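PDB 3HAZ: proline dehydrogenase from Bradyrhizobium japonicum USDA 110, which probably oxidises proline to glutamate in two steps, with an FAD-dependent proline dehydrogenase and an NAD-dependent aldehyde dehydrogenase joined in one chain. Local coordinates for residues A[192-196]-A[234-238]; A[169-175]-A[444-449]; A[581-586]-A[614-619]. All blocks are in the same frame, centred on the assembly; numbering follows the deposited sequence.

Contacts 1 and 2 lie in the same parallel sheet of the proline dehydrogenase part, with centres 12 Å apart. They join through neighbouring strands: Ser193 O is 2.7 Å from Ala444 N, a probable hydrogen bond, and Phe194 packs on Val446. Contact 1 is the nearer to the flavin: the side chain of Ser237 lies about 6 Å from FAD, against about 9 Å for that of Pro445 of contact 2. Contact 3 pairs two helices in the aldehyde dehydrogenase part, on the other side of the chain's centre. Its centre is 50 Å from that of contact 1, and the side chain of Ala614 lies about 14 Å from the bound NAD.

Contact 1 of 3, residues A[192-196]-A[234-238]; sequences YSFDM and PGISV
The hydroxyl of Ser193 accepts the backbone N-H of Gly235, with Ser193 OG 2.8 Å from Gly235 N and an angle of 153° at the hydrogen. Arg441 NH1 makes a second hydrogen bond to this oxygen, so a side chain from strand 440-448 and the start of strand 235-238 share it. The first torsion of Ser193 (chi1 -60°) turns OG away from its own carbonyl carbon and back beside its N, facing Gly235. With an alanine here, Gly235 N-H and Arg441 would probably both be left without this acceptor, and the start of strand 235-238 would lose one tie.

Two backbone bonds follow in parallel register. Phe194 N donates to Gly235 O at 2.9 Å, and Phe194 O accepts from Ser237 N, also at 2.9 Å. The second meets the oxygen almost head-on, with a C=O...N angle of 176°. Phe194 O also receives a CA-H contact from Ile236.

Strand 193-196, helix 204-223 and strand 235-238 form a right-handed beta-alpha-beta crossover, the repeating unit of the TIM-barrel fold to which proline dehydrogenase belongs. The helix covers the face that carries Phe194 and Ile236, and Ile236 rests there on Ala217. Met196 CG lies 3.7 Å from Ile236 CG1. Met196 CG also sits 3.4 Å from Ser237 O. The Phe194 ring leads away from Ile236, toward Leu179 and Val446.

Asp195 and Ser237 point to the other face. Asp195 OD1 touches Ser237 CB at 4.0 Å, while OD2 bonds to Tyr455 OH. Ser237 OG bonds to Arg341, an FAD-binding residue.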
loop_
_atom_site.group_PDB
_atom_site.type_symbol
_atom_site.label_atom_id
_atom_site.label_comp_id
_atom_site.label_asym_id
_atom_site.label_seq_id
_atom_site.Cartn_x
_atom_site.Cartn_y
_atom_site.Cartn_z
ATOM N N TYR A 192 -35.681 49.694 -5.422
ATOM C CA TYR A 192 -35.550 48.241 -5.505
ATOM C C TYR A 192 -36.704 47.582 -6.243
ATOM O O TYR A 192 -37.846 48.031 -6.163
ATOM C CB TYR A 192 -35.438 47.642 -4.102
ATOM C CG TYR A 192 -34.406 48.332 -3.249
ATOM C CD1 TYR A 192 -33.052 48.183 -3.510
ATOM C CD2 TYR A 192 -34.785 49.147 -2.191
ATOM C CE1 TYR A 192 -32.097 48.824 -2.736
ATOM C CE2 TYR A 192 -33.838 49.792 -1.411
ATOM C CZ TYR A 192 -32.496 49.624 -1.688
ATOM O OH TYR A 192 -31.552 50.261 -0.917
ATOM N N SER A 193 -36.397 46.505 -6.954
ATOM C CA SER A 193 -37.428 45.645 -7.497
ATOM C C SER A 193 -37.730 44.559 -6.460
ATOM O O SER A 193 -36.952 44.351 -5.525
ATOM C CB SER A 193 -36.980 45.046 -8.827
ATOM O OG SER A 193 -36.713 46.075 -9.768
ATOM N N PHE A 194 -38.856 43.876 -6.624
ATOM C CA PHE A 194 -39.362 42.980 -5.591
ATOM C C PHE A 194 -39.148 41.527 -5.975
ATOM O O PHE A 194 -39.687 41.052 -6.976
ATOM C CB PHE A 194 -40.864 43.207 -5.358
ATOM C CG PHE A 194 -41.206 44.514 -4.676
ATOM C CD1 PHE A 194 -40.243 45.496 -4.467
ATOM C CD2 PHE A 194 -42.514 44.771 -4.274
ATOM C CE1 PHE A 194 -40.574 46.708 -3.849
ATOM C CE2 PHE A 194 -42.855 45.981 -3.668
ATOM C CZ PHE A 194 -41.878 46.947 -3.452
ATOM N N ASP A 195 -38.360 40.832 -5.169
ATOM C CA ASP A 195 -38.263 39.384 -5.241
ATOM C C ASP A 195 -39.247 38.840 -4.209
ATOM O O ASP A 195 -38.944 38.765 -3.018
ATOM C CB ASP A 195 -36.833 38.937 -4.932
ATOM C CG ASP A 195 -36.649 37.430 -5.024
ATOM O OD1 ASP A 195 -37.477 36.757 -5.675
ATOM O OD2 ASP A 195 -35.663 36.923 -4.448
ATOM N N MET A 196 -40.444 38.493 -4.664
ATOM C CA MET A 196 -41.501 38.076 -3.751
ATOM C C MET A 196 -41.209 36.713 -3.117
ATOM O O MET A 196 -40.823 35.759 -3.797
ATOM C CB MET A 196 -42.851 38.070 -4.474
ATOM C CG MET A 196 -43.148 39.371 -5.240
ATOM S SD MET A 196 -43.383 40.813 -4.172
ATOM C CE MET A 196 -44.627 40.152 -3.056
ATOM N N PRO A 234 -39.179 49.806 -12.051
ATOM C CA PRO A 234 -38.991 48.662 -11.153
ATOM C C PRO A 234 -39.616 47.380 -11.689
ATOM O O PRO A 234 -40.473 47.411 -12.581
ATOM C CB PRO A 234 -39.722 49.094 -9.871
ATOM C CG PRO A 234 -40.004 50.560 -10.034
ATOM C CD PRO A 234 -40.132 50.782 -11.501
ATOM N N GLY A 235 -39.185 46.256 -11.129
ATOM C CA GLY A 235 -39.698 44.961 -11.520
ATOM C C GLY A 235 -40.277 44.162 -10.367
ATOM O O GLY A 235 -40.073 44.469 -9.188
ATOM N N ILE A 236 -41.017 43.124 -10.721
ATOM C CA ILE A 236 -41.489 42.164 -9.744
ATOM C C ILE A 236 -41.177 40.763 -10.255
ATOM O O ILE A 236 -41.283 40.500 -11.455
ATOM C CB ILE A 236 -43.005 42.325 -9.492
ATOM C CG1 ILE A 236 -43.460 41.450 -8.323
ATOM C CG2 ILE A 236 -43.808 42.021 -10.765
ATOM C CD1 ILE A 236 -44.854 41.802 -7.815
ATOM N N SER A 237 -40.768 39.880 -9.345
ATOM C CA SER A 237 -40.507 38.482 -9.671
ATOM C C SER A 237 -41.639 37.609 -9.161
ATOM O O SER A 237 -42.108 37.782 -8.033
ATOM C CB SER A 237 -39.193 38.003 -9.046
ATOM O OG SER A 237 -38.081 38.448 -9.789
ATOM N N VAL A 238 -42.050 36.660 -9.997
ATOM C CA VAL A 238 -43.200 35.810 -9.727
ATOM C C VAL A 238 -42.842 34.347 -9.964
ATOM O O VAL A 238 -42.070 34.040 -10.870
ATOM C CB VAL A 238 -44.373 36.218 -10.640
ATOM C CG1 VAL A 238 -45.340 35.072 -10.834
ATOM C CG2 VAL A 238 -45.068 37.458 -10.078
#

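Contact 2 of 3, residues A[169-175]-A[444-449]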
loop_
_atom_site.group_PDB
_atom_site.type_symbol
_atom_site.label_atom_id
_atom_site.label_comp_id
_atom_site.label_asym_id
_atom_site.label_seq_id
_atom_site.Cartn_x
_atom_site.Cartn_y
_atom_site.Cartn_z
ATOM N N PHE A 169 -34.186 42.315 4.171
ATOM C CA PHE A 169 -35.477 41.706 3.907
ATOM C C PHE A 169 -36.566 42.731 4.169
ATOM O O PHE A 169 -36.424 43.571 5.049
ATOM C CB PHE A 169 -35.676 40.476 4.791
ATOM C CG PHE A 169 -34.719 39.359 4.491
ATOM C CD1 PHE A 169 -35.130 38.261 3.756
ATOM C CD2 PHE A 169 -33.412 39.412 4.935
ATOM C CE1 PHE A 169 -34.252 37.234 3.464
ATOM C CE2 PHE A 169 -32.530 38.385 4.654
ATOM C CZ PHE A 169 -32.954 37.293 3.912
ATOM N N VAL A 170 -37.635 42.669 3.384
ATOM C CA VAL A 170 -38.815 43.492 3.606
ATOM C C VAL A 170 -39.963 42.569 4.030
ATOM O O VAL A 170 -40.615 41.946 3.190
ATOM C CB VAL A 170 -39.206 44.268 2.334
ATOM C CG1 VAL A 170 -40.500 45.032 2.562
ATOM C CG2 VAL A 170 -38.071 45.222 1.909
ATOM N N LEU A 171 -40.197 42.486 5.337
ATOM C CA LEU A 171 -41.046 41.439 5.909
ATOM C C LEU A 171 -42.195 41.997 6.748
ATOM O O LEU A 171 -42.096 43.084 7.299
ATOM C CB LEU A 171 -40.195 40.526 6.791
ATOM C CG LEU A 171 -39.510 39.308 6.159
ATOM C CD1 LEU A 171 -39.306 39.476 4.666
ATOM C CD2 LEU A 171 -38.198 39.022 6.859
ATOM N N GLY A 172 -43.273 41.227 6.852
ATOM C CA GLY A 172 -44.393 41.572 7.708
ATOM C C GLY A 172 -45.242 40.346 7.981
ATOM O O GLY A 172 -45.070 39.312 7.339
ATOM N N GLU A 173 -46.163 40.451 8.932
ATOM C CA GLU A 173 -47.069 39.347 9.218
ATOM C C GLU A 173 -47.991 39.082 8.032
ATOM O O GLU A 173 -48.398 37.946 7.790
ATOM C CB GLU A 173 -47.889 39.631 10.474
ATOM C CG GLU A 173 -47.078 39.590 11.755
ATOM C CD GLU A 173 -47.952 39.507 12.993
ATOM O OE1 GLU A 173 -49.143 39.145 12.865
ATOM O OE2 GLU A 173 -47.443 39.802 14.097
ATOM N N THR A 174 -48.309 40.141 7.300
ATOM C CA THR A 174 -49.117 40.046 6.095
ATOM C C THR A 174 -48.396 40.820 5.001
ATOM O O THR A 174 -47.461 41.565 5.284
ATOM C CB THR A 174 -50.506 40.690 6.290
ATOM O OG1 THR A 174 -50.353 42.086 6.590
ATOM C CG2 THR A 174 -51.287 39.996 7.413
ATOM N N ILE A 175 -48.832 40.661 3.756
ATOM C CA ILE A 175 -48.182 41.362 2.654
ATOM C C ILE A 175 -48.339 42.877 2.843
ATOM O O ILE A 175 -47.396 43.638 2.612
ATOM C CB ILE A 175 -48.689 40.873 1.254
ATOM C CG1 ILE A 175 -47.812 41.418 0.119
ATOM C CG2 ILE A 175 -50.129 41.292 1.010
ATOM C CD1 ILE A 175 -46.323 41.123 0.270
ATOM N N ALA A 444 -35.171 43.349 -3.733
ATOM C CA ALA A 444 -35.346 43.122 -2.306
ATOM C C ALA A 444 -36.317 41.969 -2.088
ATOM O O ALA A 444 -37.354 41.884 -2.756
ATOM C CB ALA A 444 -35.863 44.401 -1.623
ATOM N N PRO A 445 -35.984 41.058 -1.166
ATOM C CA PRO A 445 -36.946 40.007 -0.828
ATOM C C PRO A 445 -38.116 40.648 -0.101
ATOM O O PRO A 445 -37.895 41.398 0.855
ATOM C CB PRO A 445 -36.159 39.100 0.125
ATOM C CG PRO A 445 -34.705 39.439 -0.127
ATOM C CD PRO A 445 -34.711 40.896 -0.449
ATOM N N VAL A 446 -39.332 40.381 -0.565
ATOM C CA VAL A 446 -40.522 41.022 -0.015
ATOM C C VAL A 446 -41.596 39.984 0.237
ATOM O O VAL A 446 -41.984 39.274 -0.686
ATOM C CB VAL A 446 -41.115 42.062 -0.994
ATOM C CG1 VAL A 446 -42.403 42.664 -0.417
ATOM C CG2 VAL A 446 -40.093 43.150 -1.340
ATOM N N GLY A 447 -42.088 39.900 1.473
ATOM C CA GLY A 447 -43.229 39.050 1.756
ATOM C C GLY A 447 -43.632 38.864 3.210
ATOM O O GLY A 447 -43.177 39.575 4.101
ATOM N N SER A 448 -44.496 37.878 3.440
ATOM C CA SER A 448 -44.987 37.551 4.778
ATOM C C SER A 448 -44.079 36.580 5.533
ATOM O O SER A 448 -43.355 35.788 4.924
ATOM C CB SER A 448 -46.389 36.952 4.676
ATOM O OG SER A 448 -47.273 37.888 4.099
ATOM N N HIS A 449 -44.130 36.643 6.863
ATOM C CA HIS A 449 -43.368 35.725 7.711
ATOM C C HIS A 449 -43.627 34.246 7.382
ATOM O O HIS A 449 -42.728 33.411 7.489
ATOM C CB HIS A 449 -43.677 35.964 9.194
ATOM C CG HIS A 449 -43.174 37.273 9.721
ATOM N ND1 HIS A 449 -43.921 38.073 10.558
ATOM C CD2 HIS A 449 -41.998 37.920 9.530
ATOM C CE1 HIS A 449 -43.230 39.157 10.861
ATOM N NE2 HIS A 449 -42.060 39.088 10.250
#
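Val170 N donates to Pro445 O at 2.8 Å, the first of four backbone bonds between the two segments, three of them between the parallel strands. Val170 O accepts from Gly447 N at 3.1 Å, and Gly447 O accepts from Gly172 N. Gly172 O then takes His449 N at 2.9 Å, just past the strand.

The strand pair is close-packed. Val170 CB lies 3.9 Å from Val446 CG2. Phe169, Pro445 and His449 are buried, and Pro445 CB meets the Phe169 ring at CD1, also 3.9 Å away. Phe169 continues onto helix 452-463. The His449 ring lies with one face against Gly172 O, which sits 3.6 Å above the ring plane near its rim. The first torsion of His449 (chi1 -68°) swings the ring back beside its own N, the atom that bonds the same oxygen. Glu82 of helix 71-85 bonds His449 NE2, which should limit turning of the ring.

The other end is looser and reaches solvent. Glu173 meets the histidine through its CA and CG, with Glu173 CG 3.7 Å from His449 ND1. Its carboxylate extends beyond and makes no salt bridge to the ring. Thr174, also exposed, is the N-cap of helix 175-182. From the first turn of that helix, Ile175 CD1 reaches back to Gly447 CA at 4.0 Å.

Strand 440-448 also pairs with strands 193-196 and 416-420, which are part of the barrel. Strand 170-172 is a ninth parallel strand, added to the eight of the proline dehydrogenase TIM barrel beside the C-terminal end of strand 440-448.

Contact 3 of 3, residues A[581-586]-A[614-619]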
loop_
_atom_site.group_PDB
_atom_site.type_symbol
_atom_site.label_atom_id
_atom_site.label_comp_id
_atom_site.label_asym_id
_atom_site.label_seq_id
_atom_site.Cartn_x
_atom_site.Cartn_y
_atom_site.Cartn_z
ATOM N N ALA A 581 -33.372 -12.095 -14.311
ATOM C CA ALA A 581 -34.758 -11.750 -14.012
ATOM C C ALA A 581 -34.922 -10.233 -13.927
ATOM O O ALA A 581 -35.854 -9.660 -14.496
ATOM C CB ALA A 581 -35.201 -12.410 -12.716
ATOM N N ALA A 582 -34.009 -9.584 -13.212
ATOM C CA ALA A 582 -33.983 -8.125 -13.159
ATOM C C ALA A 582 -33.926 -7.547 -14.567
ATOM O O ALA A 582 -34.677 -6.633 -14.906
ATOM C CB ALA A 582 -32.794 -7.638 -12.332
ATOM N N HIS A 583 -33.040 -8.092 -15.392
ATOM C CA HIS A 583 -32.922 -7.637 -16.774
ATOM C C HIS A 583 -34.246 -7.742 -17.543
ATOM O O HIS A 583 -34.631 -6.825 -18.268
ATOM C CB HIS A 583 -31.828 -8.417 -17.502
ATOM C CG HIS A 583 -31.799 -8.171 -18.976
ATOM N ND1 HIS A 583 -31.320 -7.000 -19.525
ATOM C CD2 HIS A 583 -32.199 -8.940 -20.016
ATOM C CE1 HIS A 583 -31.424 -7.061 -20.841
ATOM N NE2 HIS A 583 -31.953 -8.227 -21.165
ATOM N N LEU A 584 -34.939 -8.863 -17.382
ATOM C CA LEU A 584 -36.180 -9.104 -18.115
ATOM C C LEU A 584 -37.299 -8.187 -17.607
ATOM O O LEU A 584 -38.124 -7.703 -18.384
ATOM C CB LEU A 584 -36.582 -10.584 -18.030
ATOM C CG LEU A 584 -35.671 -11.581 -18.774
ATOM C CD1 LEU A 584 -36.054 -13.034 -18.496
ATOM C CD2 LEU A 584 -35.649 -11.317 -20.285
ATOM N N LEU A 585 -37.309 -7.946 -16.301
ATOM C CA LEU A 585 -38.285 -7.057 -15.682
ATOM C C LEU A 585 -38.246 -5.655 -16.279
ATOM O O LEU A 585 -39.273 -5.120 -16.695
ATOM C CB LEU A 585 -38.039 -6.980 -14.175
ATOM C CG LEU A 585 -38.541 -8.187 -13.389
ATOM C CD1 LEU A 585 -38.003 -8.177 -11.968
ATOM C CD2 LEU A 585 -40.058 -8.220 -13.398
ATOM N N GLU A 586 -37.059 -5.060 -16.313
ATOM C CA GLU A 586 -36.913 -3.699 -16.818
ATOM C C GLU A 586 -37.156 -3.672 -18.319
ATOM O O GLU A 586 -37.750 -2.735 -18.855
ATOM C CB GLU A 586 -35.522 -3.150 -16.504
ATOM C CG GLU A 586 -35.169 -3.152 -15.031
ATOM C CD GLU A 586 -34.118 -2.112 -14.703
ATOM O OE1 GLU A 586 -34.313 -0.933 -15.069
ATOM O OE2 GLU A 586 -33.102 -2.475 -14.081
ATOM N N ALA A 614 -38.873 -4.331 -7.676
ATOM C CA ALA A 614 -38.800 -5.753 -7.993
ATOM C C ALA A 614 -37.435 -6.100 -8.573
ATOM O O ALA A 614 -36.800 -7.065 -8.144
ATOM C CB ALA A 614 -39.918 -6.151 -8.966
ATOM N N ALA A 615 -36.983 -5.305 -9.540
ATOM C CA ALA A 615 -35.672 -5.515 -10.156
ATOM C C ALA A 615 -34.545 -5.266 -9.164
ATOM O O ALA A 615 -33.532 -5.953 -9.193
ATOM C CB ALA A 615 -35.501 -4.632 -11.388
ATOM N N ASP A 616 -34.715 -4.272 -8.295
ATOM C CA ASP A 616 -33.721 -4.004 -7.254
ATOM C C ASP A 616 -33.591 -5.203 -6.304
ATOM O O ASP A 616 -32.487 -5.569 -5.894
ATOM C CB ASP A 616 -34.087 -2.741 -6.459
ATOM C CG ASP A 616 -33.944 -1.448 -7.278
ATOM O OD1 ASP A 616 -33.302 -1.458 -8.352
ATOM O OD2 ASP A 616 -34.470 -0.405 -6.830
ATOM N N PHE A 617 -34.719 -5.804 -5.936
ATOM C CA PHE A 617 -34.683 -6.975 -5.067
ATOM C C PHE A 617 -33.815 -8.071 -5.691
ATOM O O PHE A 617 -32.971 -8.662 -5.022
ATOM C CB PHE A 617 -36.083 -7.527 -4.812
ATOM C CG PHE A 617 -36.761 -6.952 -3.596
ATOM C CD1 PHE A 617 -38.044 -6.433 -3.687
ATOM C CD2 PHE A 617 -36.126 -6.946 -2.369
ATOM C CE1 PHE A 617 -38.674 -5.910 -2.576
ATOM C CE2 PHE A 617 -36.747 -6.419 -1.258
ATOM C CZ PHE A 617 -38.023 -5.904 -1.359
ATOM N N CYS A 618 -34.028 -8.332 -6.979
ATOM C CA CYS A 618 -33.292 -9.380 -7.679
ATOM C C CYS A 618 -31.785 -9.125 -7.672
ATOM O O CYS A 618 -30.993 -10.023 -7.371
ATOM C CB CYS A 618 -33.793 -9.522 -9.118
ATOM S SG CYS A 618 -35.502 -10.092 -9.274
ATOM N N ARG A 619 -31.388 -7.902 -8.006
ATOM C CA ARG A 619 -29.968 -7.583 -8.106
ATOM C C ARG A 619 -29.305 -7.543 -6.735
ATOM O O ARG A 619 -28.181 -7.994 -6.570
ATOM C CB ARG A 619 -29.752 -6.266 -8.854
ATOM C CG ARG A 619 -30.268 -6.285 -10.284
ATOM C CD ARG A 619 -29.642 -5.197 -11.142
ATOM N NE ARG A 619 -30.154 -5.254 -12.509
ATOM C CZ ARG A 619 -31.167 -4.518 -12.958
ATOM N NH1 ARG A 619 -31.767 -3.653 -12.149
ATOM N NH2 ARG A 619 -31.576 -4.645 -14.213
#
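Glu586 OE2 is gripped by both terminal nitrogens of Arg619 in a salt bridge. Arg619 NH1 lies 2.6 Å and Arg619 NH2 2.7 Å from Glu586 OE2. Both bonds are clearly bent at the hydrogen, as expected when two donors converge on a single acceptor. NH1 meets OE2 nearly along its C-O bond. NH2 comes from the anti side, somewhat out of the carboxylate plane. The oxygen stays close to the guanidinium plane, but the two flat groups are turned 66° apart. Glu586 OE1 has a separate partner, the backbone N of Arg517, so both carboxylate oxygens are held.

Ala582 CB lies over one face of the guanidinium, toward its rim. Ala582 CB also touches Arg619 CG at 3.5 Å. The extended chain of Arg619, from CG to NE, runs past this methyl and brings the guanidinium to Glu586.

The two segments belong to helices 571-587 and 604-629 of the aldehyde dehydrogenase part. The segments run antiparallel, crossing at -165°, and their axes come within 8.5 Å. Small residues allow this close approach: the CA atoms of Ala582 and Ala615 are 4.3 Å apart.

Farther from the charged pair the contact is apolar. Ala582 CB meets Cys618 CB at 3.9 Å. Leu585 sends CD1 over the backbone of Ala614 and Ala615, coming 3.9 Å from Ala615 N, and it also touches Cys618 SG. Ala581 approaches the same sulfur with its methyl. Beyond them, Leu698 of helix 689-702 packs on Ala581 and Leu585, and Leu667 of helix 664-675 touches Leu585 and Ala614.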